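Local atomic coordinates of transcriptional regulator (NtrC family) (Aquifex aeolicus, PDB entry 3DZD), a protein that probably activates sigma54-dependent transcription as an NtrC-family response regulator, driven by ATP hydrolysis in its AAA+ domain, and is captured here inactive with ADP bound. Residues 42-47 with 117-122; 95-100 with 109-114; 309-314 with 345-350; 314-319 with 328-333. One frame throughout, in Å; residues are numbered along the deposited sequence.

The four contacts fall into two pairs at the two ends of the chain. Contacts 1 and 2 belong to the receiver domain, share helix 105-119, and have centres about 13 Å apart; Glu118 OE1 of the first meets Tyr96 CE1 of the second at 3.2 Å. Contacts 3 and 4 lie in the AAA+ lid, with centres about 10 Å apart. They share helix 307-322 and Tyr314, and both reach ADP. Leu330 of contact 4 packs on Ala312 of contact 3. Between the pairs the gap is wide: centres of contacts 1 and 3 are about 43 Å apart, those of contacts 2 and 3 about 52 Å. Contacts 1, 2 and 3 also touch the second subunit.

Contact 1: 42-47 with 117-122; sequences ELFFPV and EEYSKK
Tyr119, near the end of the last helix of the CheY-like receiver fold, lays its ring over Pro46 and meets Phe44 as well, closing the loop 42-47 against helix 105-119. This loop leads from helix 33-42 into the central strand 47-51. The tight part is the CH-pi contact: Pro46 CB stands 3.8 Å from the centroid of the Tyr119 ring and only 5° off its normal, so the carbon sits over the middle of the face and is nearly equidistant from all the ring atoms. With CG anti to the backbone N (chi1 162°), Tyr119 extends from the helix to reach the proline. Phe116 of the same helix also packs on Pro46.

Toward the phenol end fewer atoms meet: Phe44 offers the edge of its ring, and the two aromatic side chains run obliquely to each other rather than stacking. Farther along the chain, Lys121 and Lys122 are exposed, the latter poorly ordered. Gln258 and Asp222 of the second subunit pack on Phe44 and Tyr119 respectively; elsewhere on the helix, Lys121 of that subunit makes a salt bridge with Glu118. Across the aromatic pair, Phe44 CE2 approaches Tyr119 CE1 to 3.8 Å, and the same carbon lies 3.9 Å from Tyr119 OH.

Contact 2: 95-100 with 109-114; sequences AYEFLE and LLTIKH
Thr111 meets strand 97-100 with both branches of its side chain: chi1 of -58° sends CG2 anti to the backbone N, toward Glu97, and sets OG1 anti to the carbonyl carbon, toward Leu99. Leu99 answers with chi1 -70°, which carries its CG out to the helix, and the two side chains reach tip to tip. In the CheY-like receiver fold this is the packing of the last strand, at one edge of the parallel sheet, against the last helix, 105-119.

Leu99 CD2 comes to 3.5 Å from Thr111 OG1, a methyl against a hydroxyl; the polar need of that oxygen is met by a hydrogen bond with Arg107, one turn earlier. The other branch is purely apolar, Thr111 CG2 lying 4.0 Å from Glu97 CB. Farther along, the Tyr96 ring slants past the backbone of His114, its CE2 4.1 Å from His114 O.

Glu97 and the Tyr96 ring also serve the dimer: Glu97 OE1 makes a salt bridge with Arg107 of the second subunit, and Tyr96 stacks on His114 of that subunit, consistent with the dimer surface that this strand and helix form in many response regulators. Inside the chain, Leu110 O lies 3.4 Å above one face of the His114 ring, toward its rim. The carboxylate of Glu97 folds back on its own strand: Phe98 N donates to Glu97 OE2 at 2.9 Å, with an angle of 151° at the hydrogen, from above the carboxylate plane.

Contact 3: 309-314 with 345-350; sequences ILLAEY and GNVREL. With ADP (adenosine-5'-diphosphate), chain C.
One face of the ADP adenine is covered by Leu311 and Val347, a residue from each helix. Val347 CG1 presses on the five-membered ring, 3.3 Å from ADP C8, while Leu311 CD2 stands almost straight above ADP N1 at 3.6 Å. Tyr314 comes in beyond the pyrimidine edge, its CE2 3.9 Å from ADP C2, with its ring turned steeply, about 70°, against the plane of the base.

Behind the nucleotide, segments 309-314 and 346-350 cross at -42°, their local axes 10.8 Å apart at the closest. Leu350, its CG anti to the backbone N (chi1 179°), pushes CD2 to 3.5 Å from Leu311 CB and on over the backbone N of Ala312. The side chains of Leu311 and Val347 run at about a right angle, and their meeting of CD1 with CG2 is looser, at 4.2 Å. All four of the packing residues are buried, and Leu338 of helix 332-339 adds to the apolar layer round Ala312 and Leu350.

Within 345-350, Gly345 N donates to Glu349 OE1 at 3.0 Å, arriving almost in line with the C-O bond. Asn346 ties this segment to the nucleotide-binding core through Glu160, Ser161 and Leu301. Arg348 NH1 lies 3.8 Å from ADP O2B, close to the beta phosphate. The GNVREL sequence is consistent with the sensor II motif of AAA+ ATPases, here bringing the lid against a nucleotide that the P-loop holds.

Contact 4: 314-319 with 328-333; sequences YFLKKF and FELSEE. With ADP (adenosine-5'-diphosphate), chain C.
The loop 328-331 passes alongside helix 314-319, coming closest at Lys317 and Phe328, whose CA atoms are 6.0 Å apart. Lys317 bends at chi2 and chi4 (56° and 58°) to bring its ammonium over to the loop, where NZ gives a weak hydrogen bond to Phe328 O at 3.0 Å. The same nitrogen lies at the edge of the Phe328 ring, near its plane and 3.9 Å from Phe328 CD1, so this is no cation-pi contact.

Deeper in, Leu316 CD2 does the apolar work: it touches Phe328 O and packs 3.7 Å from Leu330 CD2. In the helical AAA+ lid this holds the connection between helices 307-322 and 332-339 against the first of them, and Val358 of helix 346-359 also meets Leu316. Next to Phe328, Cys327 forms a disulfide with Cys361. Ser331 is the N-cap of helix 332-339, its OG bonded to Thr334 N.

On the nucleotide side of helix 307-322, Phe315 joins the adenosine pocket, its CZ 3.9 Å from ADP N3. One face of the Phe315 ring carries Tyr314 CD2, 3.6 Å above the plane toward the rim.

Contact 1: 42-47 with 117-122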
# COMPACT_ATOMS: atom_id res chain seq x y z
N GLU A 42 -15.88 -25.76 7.42
CA GLU A 42 -16.22 -25.47 8.80
C GLU A 42 -15.37 -24.32 9.35
O GLU A 42 -15.86 -23.46 10.09
CB GLU A 42 -16.00 -26.73 9.63
CG GLU A 42 -16.49 -26.68 11.07
CD GLU A 42 -16.19 -27.97 11.82
OE1 GLU A 42 -15.04 -28.48 11.71
OE2 GLU A 42 -17.09 -28.49 12.50
N LEU A 43 -14.09 -24.31 8.98
CA LEU A 43 -13.14 -23.37 9.56
C LEU A 43 -12.07 -22.98 8.55
O LEU A 43 -11.70 -23.76 7.68
CB LEU A 43 -12.53 -23.99 10.82
CG LEU A 43 -11.17 -23.50 11.34
CD1 LEU A 43 -11.23 -22.05 11.81
CD2 LEU A 43 -10.70 -24.41 12.47
N PHE A 44 -11.59 -21.74 8.65
CA PHE A 44 -10.60 -21.26 7.69
C PHE A 44 -9.16 -21.53 8.12
O PHE A 44 -8.72 -21.08 9.18
CB PHE A 44 -10.78 -19.76 7.42
CG PHE A 44 -9.73 -19.20 6.51
CD1 PHE A 44 -9.76 -19.48 5.15
CD2 PHE A 44 -8.69 -18.43 7.01
CE1 PHE A 44 -8.80 -18.99 4.31
CE2 PHE A 44 -7.72 -17.94 6.17
CZ PHE A 44 -7.78 -18.21 4.82
N PHE A 45 -8.44 -22.28 7.29
CA PHE A 45 -7.01 -22.50 7.49
C PHE A 45 -6.24 -21.67 6.48
O PHE A 45 -6.39 -21.88 5.28
CB PHE A 45 -6.64 -23.97 7.29
CG PHE A 45 -7.33 -24.90 8.25
CD1 PHE A 45 -6.82 -25.12 9.52
CD2 PHE A 45 -8.48 -25.57 7.87
CE1 PHE A 45 -7.45 -25.98 10.39
CE2 PHE A 45 -9.12 -26.44 8.74
CZ PHE A 45 -8.60 -26.64 10.00
N PRO A 46 -5.43 -20.71 6.95
CA PRO A 46 -4.58 -19.92 6.06
C PRO A 46 -3.68 -20.83 5.23
O PRO A 46 -3.45 -20.56 4.04
CB PRO A 46 -3.72 -19.10 7.03
CG PRO A 46 -4.50 -19.04 8.28
CD PRO A 46 -5.29 -20.31 8.36
N VAL A 47 -3.18 -21.90 5.84
CA VAL A 47 -2.26 -22.81 5.16
C VAL A 47 -2.76 -24.25 5.23
O VAL A 47 -3.12 -24.74 6.29
CB VAL A 47 -0.85 -22.74 5.77
CG1 VAL A 47 0.04 -23.82 5.18
CG2 VAL A 47 -0.25 -21.35 5.57
N GLU A 117 3.76 -16.12 4.93
CA GLU A 117 4.01 -14.79 4.41
C GLU A 117 3.40 -14.62 3.02
O GLU A 117 3.16 -13.51 2.58
CB GLU A 117 5.49 -14.40 4.47
CG GLU A 117 6.45 -15.29 3.70
CD GLU A 117 7.91 -14.93 3.97
OE1 GLU A 117 8.40 -15.23 5.08
OE2 GLU A 117 8.55 -14.34 3.07
N GLU A 118 3.13 -15.72 2.34
CA GLU A 118 2.40 -15.65 1.08
C GLU A 118 0.95 -15.33 1.39
O GLU A 118 0.29 -14.57 0.68
CB GLU A 118 2.50 -16.97 0.33
CG GLU A 118 1.48 -17.13 -0.78
CD GLU A 118 1.88 -16.37 -2.02
OE1 GLU A 118 3.02 -15.87 -2.07
OE2 GLU A 118 1.05 -16.30 -2.96
N TYR A 119 0.44 -15.92 2.47
CA TYR A 119 -0.91 -15.66 2.91
C TYR A 119 -1.05 -14.21 3.35
O TYR A 119 -2.00 -13.53 2.99
CB TYR A 119 -1.28 -16.60 4.05
CG TYR A 119 -2.47 -16.11 4.83
CD1 TYR A 119 -3.74 -16.17 4.29
CD2 TYR A 119 -2.32 -15.57 6.10
CE1 TYR A 119 -4.84 -15.72 5.00
CE2 TYR A 119 -3.40 -15.12 6.82
CZ TYR A 119 -4.66 -15.19 6.26
OH TYR A 119 -5.75 -14.72 6.98
N SER A 120 -0.08 -13.74 4.13
CA SER A 120 -0.11 -12.39 4.66
C SER A 120 0.13 -11.32 3.60
O SER A 120 -0.06 -10.14 3.87
CB SER A 120 0.94 -12.24 5.77
OG SER A 120 0.83 -13.26 6.74
N LYS A 121 0.55 -11.72 2.40
CA LYS A 121 0.87 -10.74 1.36
C LYS A 121 -0.23 -10.61 0.33
O LYS A 121 -0.16 -11.21 -0.74
CB LYS A 121 2.18 -11.09 0.65
CG LYS A 121 3.41 -11.02 1.53
CD LYS A 121 3.36 -9.87 2.50
CE LYS A 121 4.65 -9.76 3.28
NZ LYS A 121 4.63 -8.61 4.23
N LYS A 122 -1.25 -9.81 0.64
CA LYS A 122 -2.27 -9.50 -0.35
C LYS A 122 -2.33 -8.01 -0.63
O LYS A 122 -2.09 -7.18 0.25
CB LYS A 122 -3.65 -10.02 0.09
CG LYS A 122 -4.74 -9.75 -0.94
CD LYS A 122 -6.09 -10.31 -0.53
CE LYS A 122 -7.15 -9.96 -1.57
NZ LYS A 122 -8.48 -10.54 -1.24

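Contact 2: 95-100 with 109-114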
# COMPACT_ATOMS: atom_id res chain seq x y z
N ALA A 95 -1.41 -24.63 -6.43
CA ALA A 95 -0.69 -24.84 -5.18
C ALA A 95 0.47 -23.85 -5.13
O ALA A 95 1.04 -23.51 -6.17
CB ALA A 95 -0.17 -26.28 -5.09
N TYR A 96 0.82 -23.38 -3.94
CA TYR A 96 1.93 -22.43 -3.81
C TYR A 96 3.30 -23.11 -3.76
O TYR A 96 4.25 -22.65 -4.40
CB TYR A 96 1.75 -21.53 -2.58
CG TYR A 96 2.96 -20.67 -2.28
CD1 TYR A 96 3.24 -19.55 -3.05
CD2 TYR A 96 3.81 -20.96 -1.21
CE1 TYR A 96 4.33 -18.74 -2.78
CE2 TYR A 96 4.91 -20.16 -0.92
CZ TYR A 96 5.17 -19.05 -1.72
OH TYR A 96 6.25 -18.23 -1.46
N GLU A 97 3.41 -24.20 -3.01
CA GLU A 97 4.69 -24.86 -2.82
C GLU A 97 4.53 -26.36 -2.78
O GLU A 97 3.43 -26.89 -2.69
CB GLU A 97 5.37 -24.38 -1.53
CG GLU A 97 6.48 -23.37 -1.76
CD GLU A 97 7.63 -23.96 -2.56
OE1 GLU A 97 8.36 -23.19 -3.23
OE2 GLU A 97 7.81 -25.18 -2.51
N PHE A 98 5.65 -27.07 -2.83
CA PHE A 98 5.60 -28.50 -2.71
C PHE A 98 6.85 -29.00 -2.02
O PHE A 98 7.91 -28.38 -2.11
CB PHE A 98 5.44 -29.15 -4.08
CG PHE A 98 6.71 -29.21 -4.87
CD1 PHE A 98 7.52 -30.33 -4.82
CD2 PHE A 98 7.09 -28.15 -5.67
CE1 PHE A 98 8.68 -30.40 -5.56
CE2 PHE A 98 8.25 -28.21 -6.41
CZ PHE A 98 9.04 -29.33 -6.35
N LEU A 99 6.70 -30.11 -1.31
CA LEU A 99 7.80 -30.76 -0.63
C LEU A 99 7.92 -32.21 -1.10
O LEU A 99 6.94 -32.94 -1.15
CB LEU A 99 7.56 -30.74 0.88
CG LEU A 99 7.65 -29.41 1.62
CD1 LEU A 99 6.91 -29.48 2.93
CD2 LEU A 99 9.11 -29.02 1.84
N GLU A 100 9.13 -32.62 -1.46
CA GLU A 100 9.38 -34.01 -1.83
C GLU A 100 9.83 -34.82 -0.62
O GLU A 100 10.79 -34.47 0.04
CB GLU A 100 10.45 -34.10 -2.92
CG GLU A 100 10.91 -35.52 -3.23
CD GLU A 100 11.93 -35.58 -4.36
OE1 GLU A 100 12.52 -34.53 -4.71
OE2 GLU A 100 12.15 -36.68 -4.90
N LEU A 109 9.61 -26.52 8.14
CA LEU A 109 9.33 -25.27 8.85
C LEU A 109 9.59 -24.04 8.00
O LEU A 109 8.85 -23.07 8.07
CB LEU A 109 10.13 -25.20 10.14
CG LEU A 109 9.61 -26.13 11.23
CD1 LEU A 109 10.45 -26.01 12.49
CD2 LEU A 109 8.16 -25.80 11.52
N LEU A 110 10.65 -24.09 7.19
CA LEU A 110 10.97 -22.97 6.31
C LEU A 110 9.88 -22.77 5.26
O LEU A 110 9.49 -21.63 4.96
CB LEU A 110 12.32 -23.18 5.63
CG LEU A 110 12.66 -22.04 4.65
CD1 LEU A 110 12.68 -20.70 5.37
CD2 LEU A 110 13.98 -22.30 3.92
N THR A 111 9.38 -23.87 4.70
CA THR A 111 8.30 -23.80 3.73
C THR A 111 7.00 -23.26 4.34
O THR A 111 6.30 -22.48 3.72
CB THR A 111 8.04 -25.17 3.09
OG1 THR A 111 9.24 -25.62 2.46
CG2 THR A 111 6.95 -25.09 2.05
N ILE A 112 6.70 -23.69 5.56
CA ILE A 112 5.54 -23.19 6.29
C ILE A 112 5.64 -21.68 6.48
O ILE A 112 4.69 -20.94 6.24
CB ILE A 112 5.40 -23.86 7.66
CG1 ILE A 112 5.07 -25.34 7.50
CG2 ILE A 112 4.33 -23.15 8.50
CD1 ILE A 112 3.64 -25.61 7.11
N LYS A 113 6.81 -21.24 6.93
CA LYS A 113 7.04 -19.83 7.15
C LYS A 113 6.70 -19.03 5.91
O LYS A 113 5.98 -18.02 5.99
CB LYS A 113 8.49 -19.58 7.54
CG LYS A 113 8.76 -18.14 7.93
CD LYS A 113 10.24 -17.84 7.95
CE LYS A 113 10.47 -16.34 8.10
NZ LYS A 113 11.68 -15.85 7.38
N HIS A 114 7.21 -19.47 4.77
CA HIS A 114 6.94 -18.79 3.50
C HIS A 114 5.48 -18.91 3.08
O HIS A 114 4.93 -17.97 2.51
CB HIS A 114 7.87 -19.28 2.38
CG HIS A 114 9.31 -19.02 2.65
ND1 HIS A 114 10.32 -19.83 2.18
CD2 HIS A 114 9.92 -18.04 3.37
CE1 HIS A 114 11.49 -19.37 2.58
NE2 HIS A 114 11.27 -18.28 3.31

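Contact 3: 309-314 with 345-350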
# COMPACT_ATOMS: atom_id res chain seq x y z
N ILE A 309 -21.21 21.86 -12.49
CA ILE A 309 -22.31 21.40 -11.66
C ILE A 309 -22.16 19.93 -11.26
O ILE A 309 -22.40 19.56 -10.11
CB ILE A 309 -23.64 21.54 -12.36
CG1 ILE A 309 -23.85 22.99 -12.82
CG2 ILE A 309 -24.75 21.10 -11.43
CD1 ILE A 309 -23.46 24.01 -11.79
N LEU A 310 -21.77 19.09 -12.22
CA LEU A 310 -21.56 17.67 -11.95
C LEU A 310 -20.56 17.51 -10.82
O LEU A 310 -20.78 16.75 -9.89
CB LEU A 310 -21.05 16.93 -13.19
CG LEU A 310 -22.06 16.77 -14.34
CD1 LEU A 310 -21.51 15.85 -15.42
CD2 LEU A 310 -23.38 16.23 -13.81
N LEU A 311 -19.46 18.25 -10.93
CA LEU A 311 -18.39 18.18 -9.96
C LEU A 311 -18.86 18.70 -8.60
O LEU A 311 -18.54 18.11 -7.56
CB LEU A 311 -17.19 18.96 -10.48
CG LEU A 311 -16.43 18.23 -11.59
CD1 LEU A 311 -15.54 19.17 -12.40
CD2 LEU A 311 -15.61 17.08 -10.99
N ALA A 312 -19.60 19.80 -8.62
CA ALA A 312 -20.11 20.39 -7.38
C ALA A 312 -20.98 19.39 -6.63
O ALA A 312 -20.87 19.24 -5.41
CB ALA A 312 -20.89 21.67 -7.68
N GLU A 313 -21.86 18.72 -7.37
CA GLU A 313 -22.78 17.77 -6.77
C GLU A 313 -22.00 16.57 -6.23
O GLU A 313 -22.33 16.02 -5.19
CB GLU A 313 -23.82 17.32 -7.80
CG GLU A 313 -24.82 18.42 -8.14
CD GLU A 313 -25.69 18.09 -9.34
OE1 GLU A 313 -25.28 17.25 -10.17
OE2 GLU A 313 -26.79 18.67 -9.44
N TYR A 314 -20.95 16.19 -6.95
CA TYR A 314 -20.11 15.07 -6.55
C TYR A 314 -19.37 15.40 -5.25
O TYR A 314 -19.24 14.55 -4.36
CB TYR A 314 -19.13 14.72 -7.68
CG TYR A 314 -17.94 13.87 -7.28
CD1 TYR A 314 -18.02 12.48 -7.27
CD2 TYR A 314 -16.73 14.45 -6.96
CE1 TYR A 314 -16.93 11.70 -6.92
CE2 TYR A 314 -15.64 13.69 -6.61
CZ TYR A 314 -15.75 12.32 -6.59
OH TYR A 314 -14.64 11.58 -6.24
N GLY A 345 -8.27 28.53 -10.34
CA GLY A 345 -7.72 27.36 -9.69
C GLY A 345 -8.43 26.08 -10.10
O GLY A 345 -8.16 25.00 -9.56
N ASN A 346 -9.36 26.20 -11.04
CA ASN A 346 -10.02 25.04 -11.61
C ASN A 346 -10.69 24.11 -10.60
O ASN A 346 -11.40 24.58 -9.72
CB ASN A 346 -9.04 24.31 -12.52
CG ASN A 346 -8.72 25.11 -13.77
OD1 ASN A 346 -9.57 25.24 -14.64
ND2 ASN A 346 -7.52 25.68 -13.84
N VAL A 347 -10.47 22.80 -10.71
CA VAL A 347 -11.22 21.84 -9.91
C VAL A 347 -10.76 21.91 -8.47
O VAL A 347 -11.53 21.69 -7.53
CB VAL A 347 -11.06 20.40 -10.44
CG1 VAL A 347 -11.81 19.41 -9.56
CG2 VAL A 347 -11.56 20.30 -11.87
N ARG A 348 -9.49 22.23 -8.30
CA ARG A 348 -8.91 22.36 -6.98
C ARG A 348 -9.61 23.49 -6.23
O ARG A 348 -9.96 23.35 -5.06
CB ARG A 348 -7.41 22.63 -7.14
CG ARG A 348 -6.62 22.63 -5.87
CD ARG A 348 -5.17 22.46 -6.23
NE ARG A 348 -4.63 23.67 -6.82
CZ ARG A 348 -3.53 23.71 -7.57
NH1 ARG A 348 -2.87 22.59 -7.82
NH2 ARG A 348 -3.10 24.87 -8.06
N GLU A 349 -9.85 24.60 -6.92
CA GLU A 349 -10.62 25.71 -6.37
C GLU A 349 -12.06 25.30 -6.04
O GLU A 349 -12.52 25.50 -4.91
CB GLU A 349 -10.60 26.92 -7.31
CG GLU A 349 -11.28 28.16 -6.72
CD GLU A 349 -11.32 29.36 -7.67
OE1 GLU A 349 -10.48 29.44 -8.60
OE2 GLU A 349 -12.19 30.22 -7.49
N LEU A 350 -12.75 24.71 -7.01
CA LEU A 350 -14.13 24.25 -6.80
C LEU A 350 -14.26 23.30 -5.61
O LEU A 350 -15.16 23.45 -4.79
CB LEU A 350 -14.68 23.56 -8.05
CG LEU A 350 -16.11 23.02 -7.93
CD1 LEU A 350 -17.15 24.12 -7.84
CD2 LEU A 350 -16.42 22.11 -9.10
PB ADP C . -3.65 18.73 -10.92
O1B ADP C . -3.11 17.32 -10.74
O2B ADP C . -2.74 19.82 -10.40
O3B ADP C . -4.15 19.03 -12.30
PA ADP C . -5.55 17.77 -8.94
O1A ADP C . -6.31 16.68 -9.64
O2A ADP C . -4.42 17.35 -8.01
O3A ADP C . -5.02 18.83 -10.04
O5' ADP C . -6.59 18.64 -8.07
C5' ADP C . -7.99 18.43 -8.19
C4' ADP C . -8.61 17.94 -6.90
O4' ADP C . -9.96 17.62 -7.21
C3' ADP C . -8.00 16.62 -6.49
O3' ADP C . -8.31 16.38 -5.11
C2' ADP C . -8.75 15.57 -7.28
O2' ADP C . -8.97 14.47 -6.39
C1' ADP C . -10.08 16.24 -7.56
N9 ADP C . -10.45 16.14 -8.99
C8 ADP C . -9.83 16.78 -10.00
N7 ADP C . -10.42 16.52 -11.18
C5 ADP C . -11.45 15.69 -10.93
C6 ADP C . -12.48 15.02 -11.75
N6 ADP C . -12.53 15.20 -13.10
N1 ADP C . -13.38 14.24 -11.11
C2 ADP C . -13.33 14.08 -9.78
N3 ADP C . -12.42 14.65 -8.97
C4 ADP C . -11.47 15.45 -9.48

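Contact 4: 314-319 with 328-333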
# COMPACT_ATOMS: atom_id res chain seq x y z
N TYR A 314 -20.95 16.19 -6.95
CA TYR A 314 -20.11 15.07 -6.55
C TYR A 314 -19.37 15.40 -5.25
O TYR A 314 -19.24 14.55 -4.36
CB TYR A 314 -19.13 14.72 -7.68
CG TYR A 314 -17.94 13.87 -7.28
CD1 TYR A 314 -18.02 12.48 -7.27
CD2 TYR A 314 -16.73 14.45 -6.96
CE1 TYR A 314 -16.93 11.70 -6.92
CE2 TYR A 314 -15.64 13.69 -6.61
CZ TYR A 314 -15.75 12.32 -6.59
OH TYR A 314 -14.64 11.58 -6.24
N PHE A 315 -18.88 16.64 -5.14
CA PHE A 315 -18.14 17.04 -3.94
C PHE A 315 -19.10 17.28 -2.77
O PHE A 315 -18.82 16.90 -1.64
CB PHE A 315 -17.27 18.27 -4.21
CG PHE A 315 -16.08 18.00 -5.11
CD1 PHE A 315 -15.18 16.98 -4.80
CD2 PHE A 315 -15.87 18.74 -6.26
CE1 PHE A 315 -14.09 16.71 -5.63
CE2 PHE A 315 -14.78 18.49 -7.08
CZ PHE A 315 -13.89 17.47 -6.77
N LEU A 316 -20.23 17.91 -3.06
CA LEU A 316 -21.23 18.20 -2.04
C LEU A 316 -21.71 16.91 -1.38
O LEU A 316 -21.88 16.86 -0.16
CB LEU A 316 -22.41 18.94 -2.66
CG LEU A 316 -23.56 19.28 -1.71
CD1 LEU A 316 -23.12 20.31 -0.68
CD2 LEU A 316 -24.77 19.77 -2.49
N LYS A 317 -21.92 15.86 -2.17
CA LYS A 317 -22.34 14.58 -1.62
C LYS A 317 -21.22 13.95 -0.81
O LYS A 317 -21.43 13.54 0.33
CB LYS A 317 -22.77 13.61 -2.72
CG LYS A 317 -24.25 13.66 -3.04
CD LYS A 317 -24.69 15.07 -3.40
CE LYS A 317 -26.05 15.06 -4.08
NZ LYS A 317 -27.08 14.43 -3.21
N LYS A 318 -20.04 13.88 -1.40
CA LYS A 318 -18.92 13.22 -0.76
C LYS A 318 -18.58 13.82 0.60
O LYS A 318 -18.26 13.09 1.55
CB LYS A 318 -17.70 13.25 -1.68
CG LYS A 318 -16.40 12.91 -1.01
CD LYS A 318 -15.36 12.49 -2.03
CE LYS A 318 -13.98 12.99 -1.63
NZ LYS A 318 -14.05 14.46 -1.38
N PHE A 319 -18.67 15.14 0.70
CA PHE A 319 -18.33 15.82 1.94
C PHE A 319 -19.48 15.78 2.95
O PHE A 319 -19.26 15.46 4.12
CB PHE A 319 -17.88 17.27 1.68
CG PHE A 319 -16.58 17.37 0.96
CD1 PHE A 319 -15.49 16.60 1.35
CD2 PHE A 319 -16.43 18.22 -0.14
CE1 PHE A 319 -14.28 16.68 0.68
CE2 PHE A 319 -15.23 18.31 -0.81
CZ PHE A 319 -14.16 17.54 -0.41
N PHE A 328 -27.70 18.22 0.92
CA PHE A 328 -27.42 17.38 -0.23
C PHE A 328 -27.84 17.95 -1.58
O PHE A 328 -27.51 17.37 -2.62
CB PHE A 328 -28.00 15.98 -0.03
CG PHE A 328 -27.23 15.16 0.95
CD1 PHE A 328 -26.11 14.45 0.54
CD2 PHE A 328 -27.59 15.12 2.29
CE1 PHE A 328 -25.38 13.70 1.43
CE2 PHE A 328 -26.86 14.37 3.19
CZ PHE A 328 -25.76 13.66 2.76
N GLU A 329 -28.54 19.07 -1.59
CA GLU A 329 -28.89 19.68 -2.87
C GLU A 329 -28.29 21.06 -3.04
O GLU A 329 -28.19 21.84 -2.08
CB GLU A 329 -30.40 19.73 -3.07
CG GLU A 329 -31.12 20.64 -2.08
CD GLU A 329 -32.51 21.02 -2.55
OE1 GLU A 329 -33.50 20.51 -1.97
OE2 GLU A 329 -32.63 21.82 -3.50
N LEU A 330 -27.86 21.35 -4.26
CA LEU A 330 -27.45 22.69 -4.65
C LEU A 330 -28.68 23.45 -5.12
O LEU A 330 -29.43 22.96 -5.96
CB LEU A 330 -26.46 22.62 -5.81
CG LEU A 330 -25.11 21.97 -5.55
CD1 LEU A 330 -24.34 21.79 -6.87
CD2 LEU A 330 -24.33 22.80 -4.54
N SER A 331 -28.87 24.65 -4.59
CA SER A 331 -29.98 25.48 -5.02
C SER A 331 -29.79 25.83 -6.49
O SER A 331 -28.67 25.81 -6.99
CB SER A 331 -30.07 26.76 -4.19
OG SER A 331 -29.16 27.74 -4.65
N GLU A 332 -30.89 26.13 -7.17
CA GLU A 332 -30.79 26.56 -8.55
C GLU A 332 -29.96 27.84 -8.63
O GLU A 332 -29.21 28.04 -9.58
CB GLU A 332 -32.17 26.78 -9.16
CG GLU A 332 -32.75 25.52 -9.79
CD GLU A 332 -31.80 24.91 -10.81
OE1 GLU A 332 -31.36 25.65 -11.73
OE2 GLU A 332 -31.50 23.71 -10.70
N GLU A 333 -30.11 28.68 -7.62
CA GLU A 333 -29.34 29.91 -7.53
C GLU A 333 -27.85 29.60 -7.51
O GLU A 333 -27.06 30.24 -8.22
CB GLU A 333 -29.73 30.69 -6.27
CG GLU A 333 -30.95 31.58 -6.44
CD GLU A 333 -32.25 30.80 -6.66
OE1 GLU A 333 -32.34 29.63 -6.22
OE2 GLU A 333 -33.18 31.37 -7.28
PB ADP C . -3.65 18.73 -10.92
O1B ADP C . -3.11 17.32 -10.74
O2B ADP C . -2.74 19.82 -10.40
O3B ADP C . -4.15 19.03 -12.30
PA ADP C . -5.55 17.77 -8.94
O1A ADP C . -6.31 16.68 -9.64
O2A ADP C . -4.42 17.35 -8.01
O3A ADP C . -5.02 18.83 -10.04
O5' ADP C . -6.59 18.64 -8.07
C5' ADP C . -7.99 18.43 -8.19
C4' ADP C . -8.61 17.94 -6.90
O4' ADP C . -9.96 17.62 -7.21
C3' ADP C . -8.00 16.62 -6.49
O3' ADP C . -8.31 16.38 -5.11
C2' ADP C . -8.75 15.57 -7.28
O2' ADP C . -8.97 14.47 -6.39
C1' ADP C . -10.08 16.24 -7.56
N9 ADP C . -10.45 16.14 -8.99
C8 ADP C . -9.83 16.78 -10.00
N7 ADP C . -10.42 16.52 -11.18
C5 ADP C . -11.45 15.69 -10.93
C6 ADP C . -12.48 15.02 -11.75
N6 ADP C . -12.53 15.20 -13.10
N1 ADP C . -13.38 14.24 -11.11
C2 ADP C . -13.33 14.08 -9.78
N3 ADP C . -12.42 14.65 -8.97
C4 ADP C . -11.47 15.45 -9.48